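Local coordinates for ubiquinone biosynthesis accessory factor UbiJ (PDB 6H6O), which binds hydrophobic ubiquinone biosynthetic intermediates through its SCP2 domain and is essential for the stability of the Ubi complex, at residues G21-L26 against E65-V70; K46-E51 against L61-R66; R40-G45 against F119-D124; C80-Y85 against L107-D112. All blocks are in the same frame, centred on the assembly; numbering follows the deposited sequence.

Contact 1 (G21-L26 against E65-V70); sequences GIESLL and ERQVDV. With CA (calcium ion), chain I.
A calcium ion joins Glu23 on helix 21-26 to Asp69 on strand 68-70. Glu23 chelates it with both carboxylate oxygens, OE1 at 2.3 Å and OE2 at 2.4 Å, and Asp69 adds OD1 at 2.5 Å; four waters make seven ligands. The acidic side chains run alongside each other in the same direction, their carboxylate planes 88° apart. Glu23 OE1 has a second task: Val70 N donates to it over 2.9 Å, nearly straight, from above the carboxylate plane. With CG anti to the backbone N (chi1 -180°) and an extended chain, Glu23 runs past Val68 O toward the metal. The metal and the amide N-H together hold the carboxylate, and the cation probably offsets the repulsion between the two acids. One metal-bound water also donates to Val70 O. Beside the metal site, Leu26 CB packs on Val68 CG1 at 3.8 Å, while the Leu26 and Val70 side chains meet at about a right angle, Leu26 CD1 against Val70 CG2. Leu26 and Val68 both reach Leu61 of strand 58-63. The arrangement is that of a helix packed on an edge strand of the sheet, with a largely hydrated surface calcium site bridging them.

Contact 2 (K46-E51 against L61-R66); sequences KVLRVE and LVFSER
The beta hairpin of strands 47-52 and 58-63 is paired here near its open end, in the SCP2 domain's sheet. Leu48 and Leu61 form a hydrogen-bonded antiparallel pair: Leu48 N gives to Leu61 O at 2.9 Å, and Leu61 N returns a bond to Leu48 O at 2.8 Å. Phe63 N extends the pairing to Lys46 O, 3.0 Å away. Between these bonds sits the non-hydrogen-bonded pair Val47 and Val62, whose CG2 methyls are 4.4 Å apart. On the sheet face of Leu48 and Leu61, the Phe63 ring presents its edge to the first strand, CE2 lying 4.0 Å from Leu48 CB. Phe63 CG, anti to the carbonyl carbon (chi1 -59°), stands beside its own N-H, which leaves CD2 near Lys46 O. Within the first strand, Arg49 NE makes a salt bridge to Glu51 OE2 at 2.9 Å, tilted from both flat groups; Ser58 OG hydrogen-bonds to Arg49 NH2 and to Glu51 OE1. Strand 80-84 continues the sheet beyond strand 47-52, and strand 68-71 beyond strand 58-63. Helix 113-128 packs on the leucine face, where Val115 meets Leu48 and Phe119 meets Leu61, while Trp74 touches Val47 and Val62 on the other.

Contact 3 (R40-G45 against F119-D124); sequences RSRLLG and FVALAD. With CA (calcium ion), chain H.
Leu43 reaches helix 119-124 with its CD1 methyl, which lies 3.7 Å from Leu122 CD2 and 3.9 Å from Phe119 CA. The same methyl sits at the edge of the Phe119 ring, 4.3 Å from Phe119 CD1. Leu122 turns CG anti to the backbone N (chi1 171°), and both its methyls face Arg40 CG from the same side, CD1 at 3.7 Å and CD2 at 3.8 Å. Arg40 thus contributes its aliphatic stem to the packing, crossing Leu122 obliquely; its chain bends at chi3 (-53°), and NH1 bonds to the carbonyls of Ser33 and Leu30. Arg42 brings NH2 to 3.8 Å from Ala121 CB, at the solvent-exposed margin. No hydrogen bond crosses the contact. Farther along the helix, Asp124 OD1 binds a calcium ion at 2.7 Å, a site completed by Arg93, Glu127 and waters. The Ser41-Leu44 type I turn therefore packs on helix 113-128, with Leu43 also touching Phe63 of strand 58-63 and Leu30 of helix 14-30 lying against Phe119 and Leu122.

Contact 4 (C80-Y85 against L107-D112); sequences CTVIAY and LEVQGD. With LMR ((2S)-2-hydroxybutanedioic acid), chain C; LMR ((2S)-2-hydroxybutanedioic acid), chain E.
Thr81 and Gln110 form a hydrogen-bonded pair of the antiparallel strands 80-84 and 107-111, at one edge of the SCP2 domain's sheet. Gln110 N donates to Thr81 O at 2.8 Å, and Thr81 N to Gln110 O; Ile83 and Glu108 exchange the next two bonds. The Gln110 side chain starts with CB 4.1 Å from Thr81 CB. Its extended chain carries CD to 3.8 Å from Ile83 CD1. There the amide divides: OE1 stands 4.1 Å from Thr81 CG2, and NE2 touches Ile83 CD1 while donating to Glu108 OE2 at 2.9 Å, from above the carboxylate plane. On the other face, Val82 packs on Val109, and Leu107 CD1 meets Ala84 CB; Val116 of helix 113-128 backs the two valines. Beyond the strand, Tyr85 lays a ring face against a malate molecule; the malate C2 lies 3.7 Å above the ring plane, offset toward the rim. An alanine at Tyr85 would probably leave this malate without the aromatic surface it rests on. A second malate lies by Gly111 and Asp112. At this end Asp112 is the N-cap of helix 113-128, its OD1 accepting a hydrogen bond from Gln114 N.

Contacts 1, 2 and 4 lie along one mixed sheet, in the order 68-71, 58-63, 47-52, 80-84, 107-111. Contact 1 places helix 14-30 against one edge strand, and contact 4 pairs the other edge strand with its neighbour; their centres are about 20 Å apart. Contact 2 lies between, touching both through backbone pairing. Contact 3, about 10 Å from contact 2 between centres, brings helix 113-128 against the turn after helix 37-41, and its long chain loop encloses contacts 2 and 4. Along the chain contacts 1 and 3 interleave, and contacts 1 and 2 close before contact 4 opens. Helices and sheet thereby close into the compact SCP2 domain, the part of UbiJ that binds hydrophobic intermediates.

Contact 1 (G21-L26 against E65-V70)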
loop_
_atom_site.group_PDB
_atom_site.type_symbol
_atom_site.label_atom_id
_atom_site.label_comp_id
_atom_site.label_asym_id
_atom_site.label_seq_id
_atom_site.Cartn_x
_atom_site.Cartn_y
_atom_site.Cartn_z
ATOM N N GLY A 21 -7.507 -3.877 3.004
ATOM C CA GLY A 21 -6.376 -3.468 3.843
ATOM C C GLY A 21 -6.287 -1.955 3.964
ATOM O O GLY A 21 -6.147 -1.415 5.070
ATOM N N ILE A 22 -6.432 -1.253 2.835
ATOM C CA ILE A 22 -6.419 0.217 2.836
ATOM C C ILE A 22 -7.596 0.739 3.660
ATOM O O ILE A 22 -7.411 1.656 4.455
ATOM C CB ILE A 22 -6.349 0.811 1.384
ATOM C CG1 ILE A 22 -4.981 0.483 0.743
ATOM C CG2 ILE A 22 -6.581 2.345 1.366
ATOM C CD1 ILE A 22 -4.981 0.687 -0.806
ATOM N N GLU A 23 -8.794 0.139 3.494
ATOM C CA GLU A 23 -9.990 0.546 4.237
ATOM C C GLU A 23 -9.757 0.395 5.751
ATOM O O GLU A 23 -10.055 1.325 6.515
ATOM C CB GLU A 23 -11.214 -0.282 3.794
ATOM C CG GLU A 23 -12.480 0.112 4.535
ATOM C CD GLU A 23 -13.755 -0.515 4.005
ATOM O OE1 GLU A 23 -13.978 -0.459 2.774
ATOM O OE2 GLU A 23 -14.575 -0.980 4.831
ATOM N N SER A 24 -9.209 -0.773 6.176
ATOM C CA SER A 24 -8.927 -1.022 7.588
ATOM C C SER A 24 -7.955 0.039 8.156
ATOM O O SER A 24 -8.211 0.599 9.219
ATOM C CB SER A 24 -8.355 -2.428 7.771
ATOM O OG SER A 24 -8.090 -2.667 9.140
ATOM N N LEU A 25 -6.874 0.325 7.417
ATOM C CA LEU A 25 -5.846 1.311 7.783
ATOM C C LEU A 25 -6.477 2.699 7.942
ATOM O O LEU A 25 -6.261 3.339 8.970
ATOM C CB LEU A 25 -4.746 1.377 6.715
ATOM C CG LEU A 25 -3.462 0.531 6.934
ATOM C CD1 LEU A 25 -2.661 0.448 5.669
ATOM C CD2 LEU A 25 -2.580 1.166 7.992
ATOM N N LEU A 26 -7.246 3.151 6.932
ATOM C CA LEU A 26 -7.913 4.461 6.958
ATOM C C LEU A 26 -8.895 4.588 8.102
ATOM O O LEU A 26 -8.944 5.640 8.731
ATOM C CB LEU A 26 -8.609 4.755 5.624
ATOM C CG LEU A 26 -7.696 5.014 4.426
ATOM C CD1 LEU A 26 -8.511 5.075 3.151
ATOM C CD2 LEU A 26 -6.816 6.285 4.629
ATOM N N GLU A 65 -20.504 8.869 8.160
ATOM C CA GLU A 65 -20.296 9.323 9.538
ATOM C C GLU A 65 -19.434 8.352 10.384
ATOM O O GLU A 65 -18.585 8.812 11.121
ATOM C CB GLU A 65 -21.617 9.653 10.245
ATOM C CG GLU A 65 -21.408 10.493 11.501
ATOM C CD GLU A 65 -22.552 10.522 12.492
ATOM O OE1 GLU A 65 -22.802 11.602 13.078
ATOM O OE2 GLU A 65 -23.175 9.458 12.712
ATOM N N ARG A 66 -19.608 7.047 10.248
ATOM C CA ARG A 66 -18.874 6.110 11.117
ATOM C C ARG A 66 -17.668 5.455 10.465
ATOM O O ARG A 66 -16.854 4.838 11.166
ATOM C CB ARG A 66 -19.833 5.057 11.689
ATOM C CG ARG A 66 -20.865 5.670 12.645
ATOM C CD ARG A 66 -21.427 4.644 13.618
ATOM N NE ARG A 66 -22.464 3.804 13.015
ATOM C CZ ARG A 66 -23.768 3.944 13.237
ATOM N NH1 ARG A 66 -24.212 4.894 14.052
ATOM N NH2 ARG A 66 -24.638 3.133 12.650
ATOM N N GLN A 67 -17.550 5.565 9.133
ATOM C CA GLN A 67 -16.400 4.991 8.444
ATOM C C GLN A 67 -16.227 5.527 7.054
ATOM O O GLN A 67 -17.136 6.183 6.515
ATOM C CB GLN A 67 -16.543 3.454 8.357
ATOM C CG GLN A 67 -17.677 2.967 7.445
ATOM C CD GLN A 67 -17.854 1.475 7.538
ATOM O OE1 GLN A 67 -17.189 0.721 6.831
ATOM N NE2 GLN A 67 -18.788 1.029 8.366
ATOM N N VAL A 68 -15.078 5.174 6.451
ATOM C CA VAL A 68 -14.801 5.423 5.037
ATOM C C VAL A 68 -14.762 4.028 4.404
ATOM O O VAL A 68 -14.206 3.069 4.980
ATOM C CB VAL A 68 -13.497 6.237 4.775
ATOM C CG1 VAL A 68 -12.285 5.607 5.471
ATOM C CG2 VAL A 68 -13.231 6.421 3.269
ATOM N N ASP A 69 -15.397 3.909 3.261
ATOM C CA ASP A 69 -15.405 2.676 2.516
ATOM C C ASP A 69 -14.474 2.844 1.335
ATOM O O ASP A 69 -14.440 3.913 0.725
ATOM C CB ASP A 69 -16.827 2.316 2.077
ATOM C CG ASP A 69 -17.595 1.732 3.234
ATOM O OD1 ASP A 69 -17.368 0.542 3.556
ATOM O OD2 ASP A 69 -18.339 2.484 3.889
ATOM N N VAL A 70 -13.656 1.804 1.065
ATOM C CA VAL A 70 -12.727 1.827 -0.044
ATOM C C VAL A 70 -13.204 0.786 -1.068
ATOM O O VAL A 70 -13.479 -0.359 -0.694
ATOM C CB VAL A 70 -11.241 1.633 0.364
ATOM C CG1 VAL A 70 -10.325 1.745 -0.850
ATOM C CG2 VAL A 70 -10.829 2.661 1.422
HETATM CA CA CA I . -16.060 -1.499 3.017
HETATM O O HOH W 1 -15.861 -1.198 0.617
HETATM O O HOH W 2 -17.923 -2.576 1.992
HETATM O O HOH W 3 -16.998 -2.193 4.880
HETATM O O HOH W 4 -14.831 -3.360 2.789
#

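Contact 2 (K46-E51 against L61-R66)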
loop_
_atom_site.group_PDB
_atom_site.type_symbol
_atom_site.label_atom_id
_atom_site.label_comp_id
_atom_site.label_asym_id
_atom_site.label_seq_id
_atom_site.Cartn_x
_atom_site.Cartn_y
_atom_site.Cartn_z
ATOM N N LYS A 46 -18.858 12.580 0.701
ATOM C CA LYS A 46 -17.943 12.772 -0.420
ATOM C C LYS A 46 -17.403 11.473 -0.988
ATOM O O LYS A 46 -17.180 10.494 -0.257
ATOM C CB LYS A 46 -16.790 13.739 -0.056
ATOM C CG LYS A 46 -17.276 15.155 0.336
ATOM C CD LYS A 46 -17.991 15.917 -0.805
ATOM C CE LYS A 46 -18.354 17.316 -0.343
ATOM N NZ LYS A 46 -19.191 18.023 -1.354
ATOM N N VAL A 47 -17.211 11.466 -2.310
ATOM C CA VAL A 47 -16.589 10.386 -3.086
ATOM C C VAL A 47 -15.251 10.928 -3.650
ATOM O O VAL A 47 -15.256 11.846 -4.487
ATOM C CB VAL A 47 -17.481 9.842 -4.224
ATOM C CG1 VAL A 47 -16.774 8.678 -4.942
ATOM C CG2 VAL A 47 -18.853 9.416 -3.707
ATOM N N LEU A 48 -14.121 10.376 -3.176
ATOM C CA LEU A 48 -12.796 10.786 -3.615
ATOM C C LEU A 48 -12.170 9.648 -4.412
ATOM O O LEU A 48 -11.941 8.571 -3.857
ATOM C CB LEU A 48 -11.921 11.144 -2.401
ATOM C CG LEU A 48 -10.414 11.473 -2.654
ATOM C CD1 LEU A 48 -10.240 12.686 -3.609
ATOM C CD2 LEU A 48 -9.683 11.760 -1.321
ATOM N N ARG A 49 -11.907 9.891 -5.709
ATOM C CA ARG A 49 -11.274 8.902 -6.590
ATOM C C ARG A 49 -9.767 9.157 -6.643
ATOM O O ARG A 49 -9.342 10.276 -6.904
ATOM C CB ARG A 49 -11.888 8.955 -7.999
ATOM C CG ARG A 49 -11.506 7.759 -8.865
ATOM C CD ARG A 49 -12.361 7.676 -10.127
ATOM N NE ARG A 49 -12.086 6.419 -10.823
ATOM C CZ ARG A 49 -12.985 5.481 -11.106
ATOM N NH1 ARG A 49 -14.262 5.656 -10.793
ATOM N NH2 ARG A 49 -12.613 4.360 -11.712
ATOM N N VAL A 50 -8.970 8.113 -6.411
ATOM C CA VAL A 50 -7.511 8.194 -6.396
ATOM C C VAL A 50 -6.971 7.315 -7.519
ATOM O O VAL A 50 -7.191 6.099 -7.520
ATOM C CB VAL A 50 -6.869 7.851 -5.009
ATOM C CG1 VAL A 50 -5.351 8.041 -5.044
ATOM C CG2 VAL A 50 -7.483 8.661 -3.866
ATOM N N GLU A 51 -6.319 7.951 -8.503
ATOM C CA GLU A 51 -5.694 7.272 -9.640
ATOM C C GLU A 51 -4.196 7.267 -9.366
ATOM O O GLU A 51 -3.560 8.323 -9.420
ATOM C CB GLU A 51 -5.998 7.992 -10.965
ATOM C CG GLU A 51 -7.484 8.189 -11.273
ATOM C CD GLU A 51 -8.303 6.974 -11.672
ATOM O OE1 GLU A 51 -7.768 5.845 -11.690
ATOM O OE2 GLU A 51 -9.509 7.156 -11.941
ATOM N N LEU A 61 -12.711 6.293 -2.373
ATOM C CA LEU A 61 -12.964 6.478 -0.939
ATOM C C LEU A 61 -14.340 7.134 -0.781
ATOM O O LEU A 61 -14.578 8.208 -1.358
ATOM C CB LEU A 61 -11.881 7.373 -0.320
ATOM C CG LEU A 61 -10.534 6.717 0.096
ATOM C CD1 LEU A 61 -9.870 5.958 -1.035
ATOM C CD2 LEU A 61 -9.583 7.768 0.651
ATOM N N VAL A 62 -15.248 6.484 -0.046
ATOM C CA VAL A 62 -16.616 7.027 0.175
ATOM C C VAL A 62 -16.739 7.308 1.658
ATOM O O VAL A 62 -16.746 6.373 2.452
ATOM C CB VAL A 62 -17.728 6.056 -0.314
ATOM C CG1 VAL A 62 -19.108 6.676 -0.108
ATOM C CG2 VAL A 62 -17.508 5.658 -1.778
ATOM N N PHE A 63 -16.865 8.585 2.023
ATOM C CA PHE A 63 -16.900 9.002 3.420
ATOM C C PHE A 63 -18.303 9.061 4.033
ATOM O O PHE A 63 -19.155 9.806 3.551
ATOM C CB PHE A 63 -16.173 10.349 3.592
ATOM C CG PHE A 63 -14.727 10.334 3.164
ATOM C CD1 PHE A 63 -13.719 10.000 4.070
ATOM C CD2 PHE A 63 -14.366 10.653 1.856
ATOM C CE1 PHE A 63 -12.367 9.964 3.666
ATOM C CE2 PHE A 63 -13.025 10.619 1.455
ATOM C CZ PHE A 63 -12.029 10.279 2.367
ATOM N N SER A 64 -18.537 8.275 5.105
ATOM C CA SER A 64 -19.800 8.317 5.842
ATOM C C SER A 64 -19.490 8.754 7.295
ATOM O O SER A 64 -18.326 9.023 7.604
ATOM C CB SER A 64 -20.553 6.986 5.756
ATOM O OG SER A 64 -19.929 5.935 6.469
ATOM N N GLU A 65 -20.504 8.869 8.160
ATOM C CA GLU A 65 -20.296 9.323 9.538
ATOM C C GLU A 65 -19.434 8.352 10.384
ATOM O O GLU A 65 -18.585 8.812 11.121
ATOM C CB GLU A 65 -21.617 9.653 10.245
ATOM C CG GLU A 65 -21.408 10.493 11.501
ATOM C CD GLU A 65 -22.552 10.522 12.492
ATOM O OE1 GLU A 65 -22.802 11.602 13.078
ATOM O OE2 GLU A 65 -23.175 9.458 12.712
ATOM N N ARG A 66 -19.608 7.047 10.248
ATOM C CA ARG A 66 -18.874 6.110 11.117
ATOM C C ARG A 66 -17.668 5.455 10.465
ATOM O O ARG A 66 -16.854 4.838 11.166
ATOM C CB ARG A 66 -19.833 5.057 11.689
ATOM C CG ARG A 66 -20.865 5.670 12.645
ATOM C CD ARG A 66 -21.427 4.644 13.618
ATOM N NE ARG A 66 -22.464 3.804 13.015
ATOM C CZ ARG A 66 -23.768 3.944 13.237
ATOM N NH1 ARG A 66 -24.212 4.894 14.052
ATOM N NH2 ARG A 66 -24.638 3.133 12.650
#

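Contact 3 (R40-G45 against F119-D124)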
loop_
_atom_site.group_PDB
_atom_site.type_symbol
_atom_site.label_atom_id
_atom_site.label_comp_id
_atom_site.label_asym_id
_atom_site.label_seq_id
_atom_site.Cartn_x
_atom_site.Cartn_y
_atom_site.Cartn_z
ATOM N N ARG A 40 -13.834 15.333 10.275
ATOM C CA ARG A 40 -14.450 14.332 9.376
ATOM C C ARG A 40 -15.746 14.844 8.758
ATOM O O ARG A 40 -16.037 14.499 7.606
ATOM C CB ARG A 40 -14.718 13.020 10.099
ATOM C CG ARG A 40 -13.437 12.272 10.445
ATOM C CD ARG A 40 -13.677 10.870 10.978
ATOM N NE ARG A 40 -14.622 10.849 12.099
ATOM C CZ ARG A 40 -14.290 10.661 13.375
ATOM N NH1 ARG A 40 -13.024 10.439 13.717
ATOM N NH2 ARG A 40 -15.220 10.683 14.314
ATOM N N SER A 41 -16.505 15.699 9.499
ATOM C CA SER A 41 -17.800 16.222 9.010
ATOM C C SER A 41 -17.698 16.921 7.658
ATOM O O SER A 41 -18.630 16.842 6.855
ATOM C CB SER A 41 -18.452 17.139 10.040
ATOM O OG SER A 41 -17.866 18.428 10.012
ATOM N N ARG A 42 -16.539 17.567 7.397
ATOM C CA ARG A 42 -16.262 18.273 6.140
ATOM C C ARG A 42 -16.258 17.324 4.913
ATOM O O ARG A 42 -16.412 17.787 3.794
ATOM C CB ARG A 42 -14.899 18.992 6.244
ATOM C CG ARG A 42 -14.921 20.168 7.239
ATOM C CD ARG A 42 -13.732 21.092 7.083
ATOM N NE ARG A 42 -12.494 20.458 7.535
ATOM C CZ ARG A 42 -11.649 20.980 8.421
ATOM N NH1 ARG A 42 -11.893 22.164 8.969
ATOM N NH2 ARG A 42 -10.549 20.322 8.764
ATOM N N LEU A 43 -16.062 16.017 5.130
ATOM C CA LEU A 43 -15.990 14.994 4.070
ATOM C C LEU A 43 -17.259 14.140 3.968
ATOM O O LEU A 43 -17.332 13.285 3.082
ATOM C CB LEU A 43 -14.774 14.064 4.313
ATOM C CG LEU A 43 -13.404 14.719 4.144
ATOM C CD1 LEU A 43 -12.306 13.839 4.759
ATOM C CD2 LEU A 43 -13.077 14.995 2.671
ATOM N N LEU A 44 -18.234 14.335 4.861
ATOM C CA LEU A 44 -19.447 13.481 4.862
ATOM C C LEU A 44 -20.149 13.458 3.520
ATOM O O LEU A 44 -20.416 14.504 2.941
ATOM C CB LEU A 44 -20.430 13.821 5.989
ATOM C CG LEU A 44 -19.896 13.686 7.420
ATOM C CD1 LEU A 44 -20.944 14.084 8.434
ATOM C CD2 LEU A 44 -19.303 12.314 7.679
ATOM N N GLY A 45 -20.358 12.253 3.013
ATOM C CA GLY A 45 -21.008 12.032 1.725
ATOM C C GLY A 45 -20.126 12.197 0.508
ATOM O O GLY A 45 -20.572 11.933 -0.615
ATOM N N PHE A 119 -9.362 16.305 3.188
ATOM C CA PHE A 119 -8.782 14.997 3.462
ATOM C C PHE A 119 -7.365 15.138 4.099
ATOM O O PHE A 119 -7.080 14.521 5.135
ATOM C CB PHE A 119 -8.755 14.130 2.191
ATOM C CG PHE A 119 -8.171 12.761 2.436
ATOM C CD1 PHE A 119 -8.869 11.808 3.178
ATOM C CD2 PHE A 119 -6.896 12.446 1.992
ATOM C CE1 PHE A 119 -8.323 10.541 3.429
ATOM C CE2 PHE A 119 -6.340 11.183 2.259
ATOM C CZ PHE A 119 -7.075 10.232 2.954
ATOM N N VAL A 120 -6.508 15.968 3.481
ATOM C CA VAL A 120 -5.139 16.262 3.941
ATOM C C VAL A 120 -5.187 16.937 5.349
ATOM O O VAL A 120 -4.436 16.541 6.247
ATOM C CB VAL A 120 -4.352 17.067 2.857
ATOM C CG1 VAL A 120 -3.002 17.586 3.382
ATOM C CG2 VAL A 120 -4.174 16.232 1.583
ATOM N N ALA A 121 -6.119 17.898 5.542
ATOM C CA ALA A 121 -6.336 18.571 6.832
ATOM C C ALA A 121 -6.723 17.523 7.897
ATOM O O ALA A 121 -6.196 17.571 9.008
ATOM C CB ALA A 121 -7.423 19.620 6.702
ATOM N N LEU A 122 -7.619 16.570 7.556
ATOM C CA LEU A 122 -8.029 15.486 8.458
ATOM C C LEU A 122 -6.842 14.594 8.817
ATOM O O LEU A 122 -6.646 14.327 10.010
ATOM C CB LEU A 122 -9.204 14.652 7.870
ATOM C CG LEU A 122 -9.592 13.351 8.600
ATOM C CD1 LEU A 122 -10.000 13.599 10.056
ATOM C CD2 LEU A 122 -10.684 12.596 7.838
ATOM N N ALA A 123 -6.032 14.160 7.820
ATOM C CA ALA A 123 -4.852 13.324 8.091
ATOM C C ALA A 123 -3.848 14.065 9.006
ATOM O O ALA A 123 -3.269 13.446 9.911
ATOM C CB ALA A 123 -4.185 12.912 6.783
ATOM N N ASP A 124 -3.681 15.392 8.777
ATOM C CA ASP A 124 -2.795 16.239 9.587
ATOM C C ASP A 124 -3.290 16.258 11.052
ATOM O O ASP A 124 -2.507 16.027 11.970
ATOM C CB ASP A 124 -2.742 17.665 9.011
ATOM C CG ASP A 124 -1.598 18.530 9.541
ATOM O OD1 ASP A 124 -0.709 17.984 10.227
ATOM O OD2 ASP A 124 -1.592 19.754 9.256
HETATM CA CA CA H . 1.279 16.533 9.198
HETATM O O HOH W 5 -0.058 14.720 7.929
HETATM O O HOH W 6 1.955 17.896 11.270
#

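Contact 4 (C80-Y85 against L107-D112)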
loop_
_atom_site.group_PDB
_atom_site.type_symbol
_atom_site.label_atom_id
_atom_site.label_comp_id
_atom_site.label_asym_id
_atom_site.label_seq_id
_atom_site.Cartn_x
_atom_site.Cartn_y
_atom_site.Cartn_z
ATOM N N CYS A 80 -14.262 14.512 -6.329
ATOM C CA CYS A 80 -12.881 14.935 -6.524
ATOM C C CYS A 80 -12.092 13.726 -7.010
ATOM O O CYS A 80 -12.330 12.596 -6.553
ATOM C CB CYS A 80 -12.308 15.485 -5.218
ATOM S SG CYS A 80 -10.579 16.031 -5.317
ATOM N N THR A 81 -11.178 13.966 -7.957
ATOM C CA THR A 81 -10.305 12.917 -8.497
ATOM C C THR A 81 -8.873 13.430 -8.409
ATOM O O THR A 81 -8.585 14.563 -8.834
ATOM C CB THR A 81 -10.696 12.545 -9.946
ATOM O OG1 THR A 81 -12.047 12.079 -9.951
ATOM C CG2 THR A 81 -9.760 11.466 -10.553
ATOM N N VAL A 82 -7.993 12.610 -7.835
ATOM C CA VAL A 82 -6.591 12.957 -7.674
ATOM C C VAL A 82 -5.758 11.955 -8.447
ATOM O O VAL A 82 -6.077 10.756 -8.445
ATOM C CB VAL A 82 -6.133 13.145 -6.193
ATOM C CG1 VAL A 82 -6.913 14.262 -5.510
ATOM C CG2 VAL A 82 -6.267 11.858 -5.392
ATOM N N ILE A 83 -4.753 12.457 -9.183
ATOM C CA ILE A 83 -3.853 11.641 -10.001
ATOM C C ILE A 83 -2.411 11.958 -9.581
ATOM O O ILE A 83 -2.001 13.117 -9.628
ATOM C CB ILE A 83 -4.067 11.801 -11.537
ATOM C CG1 ILE A 83 -5.562 11.637 -11.940
ATOM C CG2 ILE A 83 -3.170 10.800 -12.306
ATOM C CD1 ILE A 83 -6.252 12.915 -12.294
ATOM N N ALA A 84 -1.660 10.933 -9.135
ATOM C CA ALA A 84 -0.287 11.130 -8.669
ATOM C C ALA A 84 0.446 9.796 -8.559
ATOM O O ALA A 84 -0.195 8.751 -8.486
ATOM C CB ALA A 84 -0.305 11.794 -7.299
ATOM N N TYR A 85 1.797 9.842 -8.506
ATOM C CA TYR A 85 2.599 8.652 -8.277
ATOM C C TYR A 85 2.474 8.358 -6.765
ATOM O O TYR A 85 2.229 9.284 -5.960
ATOM C CB TYR A 85 4.067 8.858 -8.710
ATOM C CG TYR A 85 4.291 8.693 -10.197
ATOM C CD1 TYR A 85 4.342 7.431 -10.776
ATOM C CD2 TYR A 85 4.456 9.800 -11.029
ATOM C CE1 TYR A 85 4.512 7.270 -12.150
ATOM C CE2 TYR A 85 4.637 9.650 -12.407
ATOM C CZ TYR A 85 4.661 8.381 -12.963
ATOM O OH TYR A 85 4.840 8.197 -14.315
ATOM N N LEU A 107 0.881 16.383 -8.229
ATOM C CA LEU A 107 -0.472 15.931 -7.928
ATOM C C LEU A 107 -1.441 16.716 -8.809
ATOM O O LEU A 107 -1.427 17.940 -8.775
ATOM C CB LEU A 107 -0.818 16.146 -6.444
ATOM C CG LEU A 107 -2.220 15.689 -6.035
ATOM C CD1 LEU A 107 -2.204 14.306 -5.442
ATOM C CD2 LEU A 107 -2.817 16.624 -5.061
ATOM N N GLU A 108 -2.251 16.017 -9.602
ATOM C CA GLU A 108 -3.252 16.646 -10.465
ATOM C C GLU A 108 -4.607 16.472 -9.803
ATOM O O GLU A 108 -4.933 15.375 -9.345
ATOM C CB GLU A 108 -3.246 16.012 -11.870
ATOM C CG GLU A 108 -4.164 16.706 -12.859
ATOM C CD GLU A 108 -4.482 15.939 -14.129
ATOM O OE1 GLU A 108 -3.578 15.260 -14.667
ATOM O OE2 GLU A 108 -5.634 16.054 -14.607
ATOM N N VAL A 109 -5.381 17.561 -9.723
ATOM C CA VAL A 109 -6.715 17.533 -9.113
ATOM C C VAL A 109 -7.804 17.865 -10.137
ATOM O O VAL A 109 -7.702 18.847 -10.871
ATOM C CB VAL A 109 -6.828 18.434 -7.852
ATOM C CG1 VAL A 109 -8.209 18.310 -7.208
ATOM C CG2 VAL A 109 -5.744 18.109 -6.831
ATOM N N GLN A 110 -8.859 17.046 -10.155
ATOM C CA GLN A 110 -10.045 17.250 -10.982
ATOM C C GLN A 110 -11.239 17.314 -10.024
ATOM O O GLN A 110 -11.215 16.689 -8.965
ATOM C CB GLN A 110 -10.207 16.098 -11.982
ATOM C CG GLN A 110 -9.133 16.089 -13.069
ATOM C CD GLN A 110 -9.139 14.853 -13.938
ATOM O OE1 GLN A 110 -9.972 13.954 -13.801
ATOM N NE2 GLN A 110 -8.189 14.775 -14.854
ATOM N N GLY A 111 -12.247 18.095 -10.376
ATOM C CA GLY A 111 -13.414 18.249 -9.521
ATOM C C GLY A 111 -13.184 19.215 -8.382
ATOM O O GLY A 111 -12.480 20.212 -8.541
ATOM N N ASP A 112 -13.783 18.927 -7.217
ATOM C CA ASP A 112 -13.739 19.804 -6.059
ATOM C C ASP A 112 -12.426 19.711 -5.269
ATOM O O ASP A 112 -12.239 18.798 -4.469
ATOM C CB ASP A 112 -14.975 19.568 -5.156
ATOM C CG ASP A 112 -15.081 20.469 -3.940
ATOM O OD1 ASP A 112 -14.365 21.498 -3.895
ATOM O OD2 ASP A 112 -15.917 20.172 -3.053
HETATM C C1 LMR C . 8.848 5.631 -12.602
HETATM O O1A LMR C . 10.019 5.900 -13.128
HETATM O O1B LMR C . 8.316 4.538 -12.646
HETATM C C2 LMR C . 8.187 6.822 -11.933
HETATM O O2 LMR C . 7.409 6.388 -10.820
HETATM C C3 LMR C . 9.199 7.861 -11.459
HETATM C C4 LMR C . 8.532 8.984 -10.706
HETATM O O4A LMR C . 8.135 8.868 -9.563
HETATM O O4B LMR C . 8.415 10.086 -11.402
HETATM C C1 LMR E . -19.253 16.317 -10.028
HETATM O O1A LMR E . -19.790 16.527 -11.097
HETATM O O1B LMR E . -18.178 15.580 -9.879
HETATM C C2 LMR E . -19.810 16.858 -8.722
HETATM O O2 LMR E . -19.618 15.949 -7.645
HETATM C C3 LMR E . -19.216 18.216 -8.367
HETATM C C4 LMR E . -17.803 18.135 -7.841
HETATM O O4A LMR E . -17.737 18.003 -6.538
HETATM O O4B LMR E . -16.829 18.223 -8.560
#